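Local coordinates for protein MlnE (Bacillus amyloliquefaciens subsp. plantarum, PDB 5D2E) that is the N-terminal B-type ketoreductase piece of a macrolactin assembly-line synthase, binds NADP and probably reduces keto groups of the growing polyketide, at residues F402-P414 with Y421-Q433. Numbering follows the deposited sequence.
Sequences FFVMFSSLSAVLP and YAFANGCMDGFTQ. With NAP (NADP nicotinamide-adenine-dinucleotide phosphate), chain B.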
ATOM      1  N   PHE A 402     -13.504   4.779 -15.137  1.00 28.18           N
ATOM      2  CA  PHE A 402     -12.529   3.970 -14.381  1.00 25.95           C
ATOM      3  C   PHE A 402     -11.427   4.830 -13.789  1.00 26.49           C
ATOM      4  O   PHE A 402     -11.142   5.987 -14.260  1.00 29.24           O
ATOM      5  CB  PHE A 402     -11.956   2.772 -15.178  1.00 29.54           C
ATOM      6  CG  PHE A 402     -11.214   3.174 -16.415  1.00 30.65           C
ATOM      7  CD1 PHE A 402      -9.918   3.661 -16.317  1.00 28.85           C
ATOM      8  CD2 PHE A 402     -11.851   3.178 -17.655  1.00 32.61           C
ATOM      9  CE1 PHE A 402      -9.211   4.053 -17.415  1.00 28.80           C
ATOM     10  CE2 PHE A 402     -11.145   3.592 -18.787  1.00 33.02           C
ATOM     11  CZ  PHE A 402      -9.834   4.048 -18.662  1.00 30.82           C
ATOM     12  N   PHE A 403     -10.945   4.351 -12.645  1.00 26.36           N
ATOM     13  CA  PHE A 403      -9.803   4.959 -11.912  1.00 26.96           C
ATOM     14  C   PHE A 403      -9.016   3.743 -11.478  1.00 26.15           C
ATOM     15  O   PHE A 403      -9.459   3.008 -10.582  1.00 26.68           O
ATOM     16  CB  PHE A 403     -10.328   5.781 -10.712  1.00 25.23           C
ATOM     17  CG  PHE A 403      -9.264   6.565  -9.955  1.00 25.79           C
ATOM     18  CD1 PHE A 403      -8.441   5.937  -9.054  1.00 27.21           C
ATOM     19  CD2 PHE A 403      -9.142   7.934 -10.094  1.00 26.59           C
ATOM     20  CE1 PHE A 403      -7.499   6.656  -8.336  1.00 27.93           C
ATOM     21  CE2 PHE A 403      -8.219   8.668  -9.360  1.00 27.85           C
ATOM     22  CZ  PHE A 403      -7.405   8.033  -8.466  1.00 25.60           C
ATOM     23  N   VAL A 404      -7.895   3.485 -12.152  1.00 24.63           N
ATOM     24  CA  VAL A 404      -7.132   2.265 -11.968  1.00 26.23           C
ATOM     25  C   VAL A 404      -5.732   2.603 -11.495  1.00 27.38           C
ATOM     26  O   VAL A 404      -5.055   3.403 -12.108  1.00 29.47           O
ATOM     27  CB  VAL A 404      -7.039   1.381 -13.231  1.00 26.53           C
ATOM     28  CG1 VAL A 404      -6.243   0.110 -12.941  1.00 27.92           C
ATOM     29  CG2 VAL A 404      -8.444   1.020 -13.765  1.00 29.07           C
ATOM     30  N   MET A 405      -5.367   2.052 -10.349  1.00 24.92           N
ATOM     31  CA  MET A 405      -4.066   2.236  -9.755  1.00 24.42           C
ATOM     32  C   MET A 405      -3.150   1.023 -10.067  1.00 26.67           C
ATOM     33  O   MET A 405      -3.484  -0.149  -9.826  1.00 26.64           O
ATOM     34  CB  MET A 405      -4.251   2.459  -8.268  1.00 25.76           C
ATOM     35  CG  MET A 405      -4.959   3.791  -7.978  1.00 28.22           C
ATOM     36  SD  MET A 405      -5.609   3.816  -6.292  1.00 31.90           S
ATOM     37  CE  MET A 405      -7.049   2.844  -6.649  1.00 32.02           C
ATOM     38  N   PHE A 406      -1.950   1.322 -10.584  1.00 25.78           N
ATOM     39  CA  PHE A 406      -0.913   0.269 -10.868  1.00 25.71           C
ATOM     40  C   PHE A 406      -0.079   0.074  -9.621  1.00 25.50           C
ATOM     41  O   PHE A 406       0.899   0.806  -9.351  1.00 27.96           O
ATOM     42  CB  PHE A 406      -0.056   0.680 -12.082  1.00 27.47           C
ATOM     43  CG  PHE A 406      -0.740   0.463 -13.442  1.00 28.73           C
ATOM     44  CD1 PHE A 406      -2.091   0.095 -13.562  1.00 31.18           C
ATOM     45  CD2 PHE A 406      -0.036   0.610 -14.606  1.00 33.40           C
ATOM     46  CE1 PHE A 406      -2.697  -0.152 -14.776  1.00 34.70           C
ATOM     47  CE2 PHE A 406      -0.655   0.370 -15.844  1.00 34.62           C
ATOM     48  CZ  PHE A 406      -1.968  -0.019 -15.933  1.00 34.26           C
ATOM     49  N   SER A 407      -0.530  -0.877  -8.810  1.00 26.92           N
ATOM     50  CA  SER A 407       0.106  -1.174  -7.565  1.00 27.31           C
ATOM     51  C   SER A 407       1.121  -2.311  -7.811  1.00 28.62           C
ATOM     52  O   SER A 407       1.466  -2.619  -8.956  1.00 29.78           O
ATOM     53  CB  SER A 407      -0.985  -1.515  -6.535  1.00 27.58           C
ATOM     54  OG  SER A 407      -0.421  -1.634  -5.241  1.00 28.42           O
ATOM     55  N   SER A 408       1.618  -2.918  -6.747  1.00 28.20           N
ATOM     56  CA  SER A 408       2.671  -3.862  -6.824  1.00 28.65           C
ATOM     57  C   SER A 408       2.386  -4.976  -5.877  1.00 28.85           C
ATOM     58  O   SER A 408       1.862  -4.786  -4.773  1.00 26.84           O
ATOM     59  CB  SER A 408       4.013  -3.165  -6.465  1.00 28.95           C
ATOM     60  OG  SER A 408       5.035  -4.120  -6.259  1.00 29.19           O
ATOM     61  N   LEU A 409       2.744  -6.173  -6.303  1.00 27.53           N
ATOM     62  CA  LEU A 409       2.766  -7.320  -5.486  1.00 27.66           C
ATOM     63  C   LEU A 409       3.675  -7.188  -4.259  1.00 27.72           C
ATOM     64  O   LEU A 409       3.417  -7.860  -3.248  1.00 27.53           O
ATOM     65  CB  LEU A 409       3.125  -8.547  -6.317  1.00 32.36           C
ATOM     66  CG  LEU A 409       2.903  -9.941  -5.755  1.00 34.33           C
ATOM     67  CD1 LEU A 409       1.426 -10.180  -5.462  1.00 34.19           C
ATOM     68  CD2 LEU A 409       3.440 -10.948  -6.770  1.00 39.26           C
ATOM     69  N   SER A 410       4.639  -6.269  -4.286  1.00 27.09           N
ATOM     70  CA  SER A 410       5.425  -5.930  -3.113  1.00 28.04           C
ATOM     71  C   SER A 410       4.572  -5.443  -1.905  1.00 30.42           C
ATOM     72  O   SER A 410       5.019  -5.541  -0.776  1.00 29.50           O
ATOM     73  CB  SER A 410       6.501  -4.915  -3.438  1.00 29.06           C
ATOM     74  OG  SER A 410       5.964  -3.590  -3.562  1.00 29.94           O
ATOM     75  N   ALA A 411       3.343  -4.961  -2.164  1.00 29.43           N
ATOM     76  CA  ALA A 411       2.449  -4.533  -1.056  1.00 31.14           C
ATOM     77  C   ALA A 411       2.016  -5.725  -0.218  1.00 30.66           C
ATOM     78  O   ALA A 411       1.682  -5.623   0.994  1.00 29.14           O
ATOM     79  CB  ALA A 411       1.242  -3.762  -1.617  1.00 28.08           C
ATOM     80  N   VAL A 412       2.047  -6.882  -0.830  1.00 29.38           N
ATOM     81  CA  VAL A 412       1.576  -8.109  -0.232  1.00 30.32           C
ATOM     82  C   VAL A 412       2.666  -9.111   0.090  1.00 35.55           C
ATOM     83  O   VAL A 412       2.594  -9.787   1.109  1.00 35.70           O
ATOM     84  CB  VAL A 412       0.481  -8.772  -1.134  1.00 34.77           C
ATOM     85  CG1 VAL A 412       0.076 -10.071  -0.499  1.00 42.64           C
ATOM     86  CG2 VAL A 412      -0.763  -7.875  -1.197  1.00 34.65           C
ATOM     87  N   LEU A 413       3.680  -9.219  -0.774  1.00 31.59           N
ATOM     88  CA  LEU A 413       4.783 -10.107  -0.549  1.00 33.38           C
ATOM     89  C   LEU A 413       6.032  -9.248  -0.765  1.00 35.23           C
ATOM     90  O   LEU A 413       6.619  -9.223  -1.871  1.00 39.58           O
ATOM     91  CB  LEU A 413       4.728 -11.219  -1.606  1.00 36.39           C
ATOM     92  CG  LEU A 413       3.474 -12.101  -1.704  1.00 38.35           C
ATOM     93  CD1 LEU A 413       3.429 -12.807  -3.060  1.00 39.28           C
ATOM     94  CD2 LEU A 413       3.429 -13.107  -0.562  1.00 42.68           C
ATOM     95  N   PRO A 414       6.452  -8.510   0.246  1.00 40.62           N
ATOM     96  CA  PRO A 414       7.576  -7.624  -0.144  1.00 45.37           C
ATOM     97  C   PRO A 414       8.929  -8.276  -0.104  1.00 35.70           C
ATOM     98  O   PRO A 414       9.075  -9.397   0.350  1.00 37.27           O
ATOM     99  CB  PRO A 414       7.489  -6.429   0.812  1.00 48.79           C
ATOM    100  CG  PRO A 414       6.676  -6.945   1.965  1.00 48.38           C
ATOM    101  CD  PRO A 414       5.765  -8.037   1.454  1.00 51.63           C
ATOM    102  N   TYR A 421       8.355   1.577  -0.789  1.00 28.21           N
ATOM    103  CA  TYR A 421       7.651   1.239  -2.054  1.00 29.36           C
ATOM    104  C   TYR A 421       6.449   0.342  -1.771  1.00 26.94           C
ATOM    105  O   TYR A 421       5.352   0.560  -2.314  1.00 26.65           O
ATOM    106  CB  TYR A 421       8.629   0.564  -3.029  1.00 28.02           C
ATOM    107  CG  TYR A 421       8.097   0.234  -4.398  1.00 29.57           C
ATOM    108  CD1 TYR A 421       7.888   1.227  -5.363  1.00 29.67           C
ATOM    109  CD2 TYR A 421       7.883  -1.087  -4.766  1.00 30.81           C
ATOM    110  CE1 TYR A 421       7.404   0.919  -6.632  1.00 31.56           C
ATOM    111  CE2 TYR A 421       7.420  -1.405  -6.044  1.00 31.93           C
ATOM    112  CZ  TYR A 421       7.191  -0.407  -6.951  1.00 33.71           C
ATOM    113  OH  TYR A 421       6.744  -0.774  -8.181  1.00 40.00           O
ATOM    114  N   ALA A 422       6.643  -0.681  -0.940  1.00 27.49           N
ATOM    115  CA  ALA A 422       5.598  -1.602  -0.551  1.00 25.29           C
ATOM    116  C   ALA A 422       4.477  -0.821   0.150  1.00 27.14           C
ATOM    117  O   ALA A 422       3.307  -0.988  -0.197  1.00 25.26           O
ATOM    118  CB  ALA A 422       6.156  -2.683   0.336  1.00 28.49           C
ATOM    119  N   PHE A 423       4.854   0.085   1.067  1.00 26.73           N
ATOM    120  CA  PHE A 423       3.893   0.942   1.757  1.00 26.80           C
ATOM    121  C   PHE A 423       3.094   1.805   0.764  1.00 28.99           C
ATOM    122  O   PHE A 423       1.861   1.894   0.853  1.00 24.82           O
ATOM    123  CB  PHE A 423       4.622   1.838   2.765  1.00 25.23           C
ATOM    124  CG  PHE A 423       3.760   2.912   3.350  1.00 24.67           C
ATOM    125  CD1 PHE A 423       2.961   2.622   4.446  1.00 26.69           C
ATOM    126  CD2 PHE A 423       3.670   4.134   2.781  1.00 25.94           C
ATOM    127  CE1 PHE A 423       2.157   3.565   5.019  1.00 28.68           C
ATOM    128  CE2 PHE A 423       2.790   5.089   3.296  1.00 29.10           C
ATOM    129  CZ  PHE A 423       2.058   4.800   4.439  1.00 29.62           C
ATOM    130  N   ALA A 424       3.809   2.497  -0.130  1.00 26.77           N
ATOM    131  CA  ALA A 424       3.178   3.397  -1.064  1.00 26.93           C
ATOM    132  C   ALA A 424       2.105   2.651  -1.935  1.00 25.97           C
ATOM    133  O   ALA A 424       0.983   3.133  -2.135  1.00 26.46           O
ATOM    134  CB  ALA A 424       4.195   4.086  -1.910  1.00 27.41           C
ATOM    135  N   ASN A 425       2.435   1.457  -2.389  1.00 26.02           N
ATOM    136  CA  ASN A 425       1.534   0.711  -3.188  1.00 25.34           C
ATOM    137  C   ASN A 425       0.360   0.246  -2.315  1.00 25.41           C
ATOM    138  O   ASN A 425      -0.792   0.307  -2.736  1.00 25.64           O
ATOM    139  CB  ASN A 425       2.247  -0.439  -3.859  1.00 27.47           C
ATOM    140  CG  ASN A 425       3.052   0.056  -5.089  1.00 27.23           C
ATOM    141  OD1 ASN A 425       2.469   0.464  -6.078  1.00 27.98           O
ATOM    142  ND2 ASN A 425       4.375   0.104  -4.963  1.00 28.69           N
ATOM    143  N   GLY A 426       0.658  -0.153  -1.071  1.00 24.37           N
ATOM    144  CA  GLY A 426      -0.375  -0.639  -0.161  1.00 24.80           C
ATOM    145  C   GLY A 426      -1.361   0.471   0.163  1.00 26.94           C
ATOM    146  O   GLY A 426      -2.560   0.205   0.381  1.00 25.57           O
ATOM    147  N   CYS A 427      -0.879   1.708   0.152  1.00 25.25           N
ATOM    148  CA  CYS A 427      -1.726   2.856   0.339  1.00 25.74           C
ATOM    149  C   CYS A 427      -2.782   3.022  -0.796  1.00 28.30           C
ATOM    150  O   CYS A 427      -3.957   3.219  -0.498  1.00 26.79           O
ATOM    151  CB  CYS A 427      -0.886   4.059   0.563  1.00 32.31           C
ATOM    152  SG  CYS A 427      -1.884   5.471   0.944  1.00 40.98           S
ATOM    153  N   MET A 428      -2.396   2.850  -2.049  1.00 25.40           N
ATOM    154  CA  MET A 428      -3.361   2.793  -3.133  1.00 25.77           C
ATOM    155  C   MET A 428      -4.370   1.695  -2.967  1.00 24.47           C
ATOM    156  O   MET A 428      -5.539   1.887  -3.253  1.00 25.93           O
ATOM    157  CB  MET A 428      -2.663   2.639  -4.504  1.00 26.90           C
ATOM    158  CG  MET A 428      -1.703   3.748  -4.769  1.00 27.15           C
ATOM    159  SD  MET A 428      -1.109   3.973  -6.443  1.00 27.43           S
ATOM    160  CE  MET A 428      -0.365   2.382  -6.800  1.00 29.35           C
ATOM    161  N   ASP A 429      -3.911   0.509  -2.573  1.00 26.74           N
ATOM    162  CA  ASP A 429      -4.772  -0.604  -2.382  1.00 24.38           C
ATOM    163  C   ASP A 429      -5.929  -0.269  -1.374  1.00 27.29           C
ATOM    164  O   ASP A 429      -7.111  -0.577  -1.646  1.00 26.19           O
ATOM    165  CB  ASP A 429      -4.046  -1.836  -1.875  1.00 27.23           C
ATOM    166  CG  ASP A 429      -2.903  -2.312  -2.788  1.00 28.44           C
ATOM    167  OD1 ASP A 429      -2.854  -1.953  -3.972  1.00 27.71           O
ATOM    168  OD2 ASP A 429      -2.093  -3.114  -2.277  1.00 29.40           O
ATOM    169  N   GLY A 430      -5.579   0.361  -0.256  1.00 27.04           N
ATOM    170  CA  GLY A 430      -6.559   0.816   0.728  1.00 27.14           C
ATOM    171  C   GLY A 430      -7.384   2.031   0.279  1.00 26.27           C
ATOM    172  O   GLY A 430      -8.577   2.152   0.637  1.00 26.61           O
ATOM    173  N   PHE A 431      -6.821   2.850  -0.606  1.00 26.11           N
ATOM    174  CA  PHE A 431      -7.505   4.030  -1.061  1.00 26.58           C
ATOM    175  C   PHE A 431      -8.750   3.699  -1.874  1.00 26.67           C
ATOM    176  O   PHE A 431      -9.665   4.525  -2.005  1.00 24.99           O
ATOM    177  CB  PHE A 431      -6.565   4.957  -1.837  1.00 26.06           C
ATOM    178  CG  PHE A 431      -7.164   6.312  -2.147  1.00 24.82           C
ATOM    179  CD1 PHE A 431      -7.356   7.255  -1.133  1.00 26.55           C
ATOM    180  CD2 PHE A 431      -7.587   6.636  -3.436  1.00 24.56           C
ATOM    181  CE1 PHE A 431      -7.931   8.506  -1.410  1.00 26.15           C
ATOM    182  CE2 PHE A 431      -8.095   7.897  -3.720  1.00 27.29           C
ATOM    183  CZ  PHE A 431      -8.294   8.832  -2.726  1.00 25.96           C
ATOM    184  N   THR A 432      -8.777   2.486  -2.447  1.00 24.86           N
ATOM    185  CA  THR A 432      -9.926   2.036  -3.169  1.00 26.72           C
ATOM    186  C   THR A 432     -11.179   2.152  -2.258  1.00 26.10           C
ATOM    187  O   THR A 432     -12.291   2.449  -2.758  1.00 28.08           O
ATOM    188  CB  THR A 432      -9.849   0.560  -3.588  1.00 25.78           C
ATOM    189  OG1 THR A 432      -9.654  -0.222  -2.434  1.00 27.61           O
ATOM    190  CG2 THR A 432      -8.718   0.282  -4.609  1.00 27.12           C
ATOM    191  N   GLN A 433     -11.029   1.902  -0.967  1.00 25.27           N
ATOM    192  CA  GLN A 433     -12.179   1.955  -0.048  1.00 26.62           C
ATOM    193  C   GLN A 433     -12.646   3.379   0.188  1.00 26.99           C
ATOM    194  O   GLN A 433     -13.797   3.577   0.514  1.00 26.75           O
ATOM    195  CB  GLN A 433     -11.785   1.385   1.294  1.00 30.53           C
ATOM    196  CG  GLN A 433     -11.550  -0.112   1.239  1.00 37.08           C
ATOM    197  CD  GLN A 433     -11.343  -0.655   2.676  1.00 48.73           C
ATOM    198  OE1 GLN A 433     -12.155  -0.378   3.609  1.00 43.93           O
ATOM    199  NE2 GLN A 433     -10.225  -1.373   2.880  1.00 47.77           N
TER
HETATM  200  PA  NAP B 601       8.706   3.576 -15.257  1.00 37.79           P
HETATM  201  O1A NAP B 601       9.013   3.245 -16.742  1.00 39.96           O
HETATM  202  O2A NAP B 601       9.687   4.306 -14.357  1.00 38.21           O
HETATM  203  O5B NAP B 601       7.414   4.527 -15.373  1.00 34.52           O
HETATM  204  C5B NAP B 601       6.967   5.232 -14.221  1.00 34.33           C
HETATM  205  C4B NAP B 601       6.775   6.643 -14.717  1.00 32.59           C
HETATM  206  O4B NAP B 601       6.312   7.437 -13.603  1.00 31.32           O
HETATM  207  C3B NAP B 601       8.068   7.342 -15.221  1.00 37.75           C
HETATM  208  O3B NAP B 601       7.997   7.573 -16.631  1.00 36.49           O
HETATM  209  C2B NAP B 601       8.085   8.689 -14.481  1.00 34.25           C
HETATM  210  O2B NAP B 601       8.412   9.740 -15.346  1.00 33.34           O
HETATM  211  C1B NAP B 601       6.652   8.773 -13.903  1.00 32.37           C
HETATM  212  N9A NAP B 601       6.548   9.520 -12.657  1.00 33.48           N
HETATM  213  C8A NAP B 601       7.242   9.308 -11.473  1.00 32.99           C
HETATM  214  N7A NAP B 601       6.913  10.258 -10.529  1.00 31.38           N
HETATM  215  C5A NAP B 601       5.954  11.028 -11.082  1.00 31.69           C
HETATM  216  C6A NAP B 601       5.186  12.180 -10.665  1.00 31.87           C
HETATM  217  N6A NAP B 601       5.373  12.639  -9.384  1.00 36.22           N
HETATM  218  N1A NAP B 601       4.321  12.782 -11.598  1.00 29.97           N
HETATM  219  C2A NAP B 601       4.186  12.271 -12.836  1.00 33.64           C
HETATM  220  N3A NAP B 601       4.878  11.191 -13.292  1.00 35.38           N
HETATM  221  C4A NAP B 601       5.746  10.560 -12.494  1.00 32.23           C
HETATM  222  O3  NAP B 601       8.218   2.239 -14.462  1.00 39.12           O
HETATM  223  PN  NAP B 601       7.253   1.065 -15.032  1.00 41.92           P
HETATM  224  O1N NAP B 601       8.011  -0.250 -15.061  1.00 44.91           O
HETATM  225  O2N NAP B 601       6.488   1.684 -16.172  1.00 40.25           O
HETATM  226  O5D NAP B 601       6.129   0.840 -13.891  1.00 47.23           O
HETATM  227  C5D NAP B 601       4.994   1.752 -13.937  1.00 47.29           C
HETATM  228  C4D NAP B 601       4.062   1.570 -12.731  1.00 45.78           C
HETATM  229  O4D NAP B 601       3.697   0.212 -12.534  1.00 42.29           O
HETATM  230  C3D NAP B 601       4.793   2.010 -11.455  1.00 46.67           C
HETATM  231  O3D NAP B 601       3.905   2.779 -10.664  1.00 40.74           O
HETATM  232  C2D NAP B 601       5.213   0.718 -10.779  1.00 49.10           C
HETATM  233  O2D NAP B 601       5.355   0.865  -9.338  1.00 49.66           O
HETATM  234  C1D NAP B 601       4.135  -0.304 -11.243  1.00 46.46           C
HETATM  235  N1N NAP B 601       4.711  -1.673 -11.270  1.00 48.81           N
HETATM  236  C2N NAP B 601       5.596  -2.060 -12.260  1.00 47.89           C
HETATM  237  C3N NAP B 601       6.182  -3.337 -12.334  1.00 47.03           C
HETATM  238  C7N NAP B 601       7.160  -3.744 -13.471  1.00 50.30           C
HETATM  239  O7N NAP B 601       7.704  -4.852 -13.463  1.00 41.04           O
HETATM  240  N7N NAP B 601       7.442  -2.948 -14.513  1.00 47.65           N
HETATM  241  C4N NAP B 601       5.862  -4.243 -11.313  1.00 41.10           C
HETATM  242  C5N NAP B 601       5.000  -3.836 -10.286  1.00 45.13           C
HETATM  243  C6N NAP B 601       4.414  -2.556 -10.289  1.00 47.13           C
HETATM  244  P2B NAP B 601       9.070  11.167 -14.860  1.00 36.08           P
HETATM  245  O1X NAP B 601      10.383  10.887 -14.142  1.00 36.16           O
HETATM  246  O2X NAP B 601       9.216  12.001 -16.173  1.00 36.27           O
HETATM  247  O3X NAP B 601       8.068  11.766 -13.913  1.00 39.49           O
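The ring of Tyr421 meets the serines of segment 402-414 obliquely, Ser410 OG beside CD2 and Ser408 OG beside CE2. One face of this ring carries the amide of Asn425, whose ND2 stands 3.3 Å above the plane over the ring centre; at the edge lies the ribose hydroxyl O2D of NADP, hydrogen-bonded to Tyr421 OH with either as donor, though the modelled 2.4 Å is shorter than normal and probably inexact. Met405 SD lies at the edges of both the Phe403 and Phe431 rings. The trans first torsion of Tyr421 (chi1 -176°) swings its ring toward segment 402-414, although its CB does not point there. The two serine hydroxyls are hydrogen-bonded to each other. Asn425 ND2 also donates to Tyr421 O, from above the carbonyl plane; OD1 accepts from the NADP-binding Lys384, so the amide is held at both ends. Ser408, whose CB is 3.9 Å from nicotinamide C6N, Tyr421, Lys384 and Asn425 are consistent with the Ser-Tyr-Lys-Asn set of short-chain dehydrogenases/reductases, Lys and Asn exchanged as in polyketide ketoreductases.

Further along, Ser407 OG donates to Asp429 OD1 (2.8 Å) on the syn side, 30° out of the carboxylate plane. Ser446 shares that oxygen and Asn448 takes OD2, so this buried carboxylate is gripped by three side chains. Ala411 CA is 4.3 Å from Ala422 CA; Ala422 and Gly426 let the 3-10 turn lie close to the helix. The two methionine chains pass antiparallel, Met405 SD 3.6 Å from Met428 CB.

The whole illustrates how a Rossmann-type beta-alpha-beta unit brings strand end and helix to a cofactor: strand 402-408 runs between strands 356-359 and 443-453, the 421-433 part of the helix runs at 134° to it, and helix 386-394 packs against Met405, Met428 and Phe431, helix 186-201 against Ala422 and Pro414.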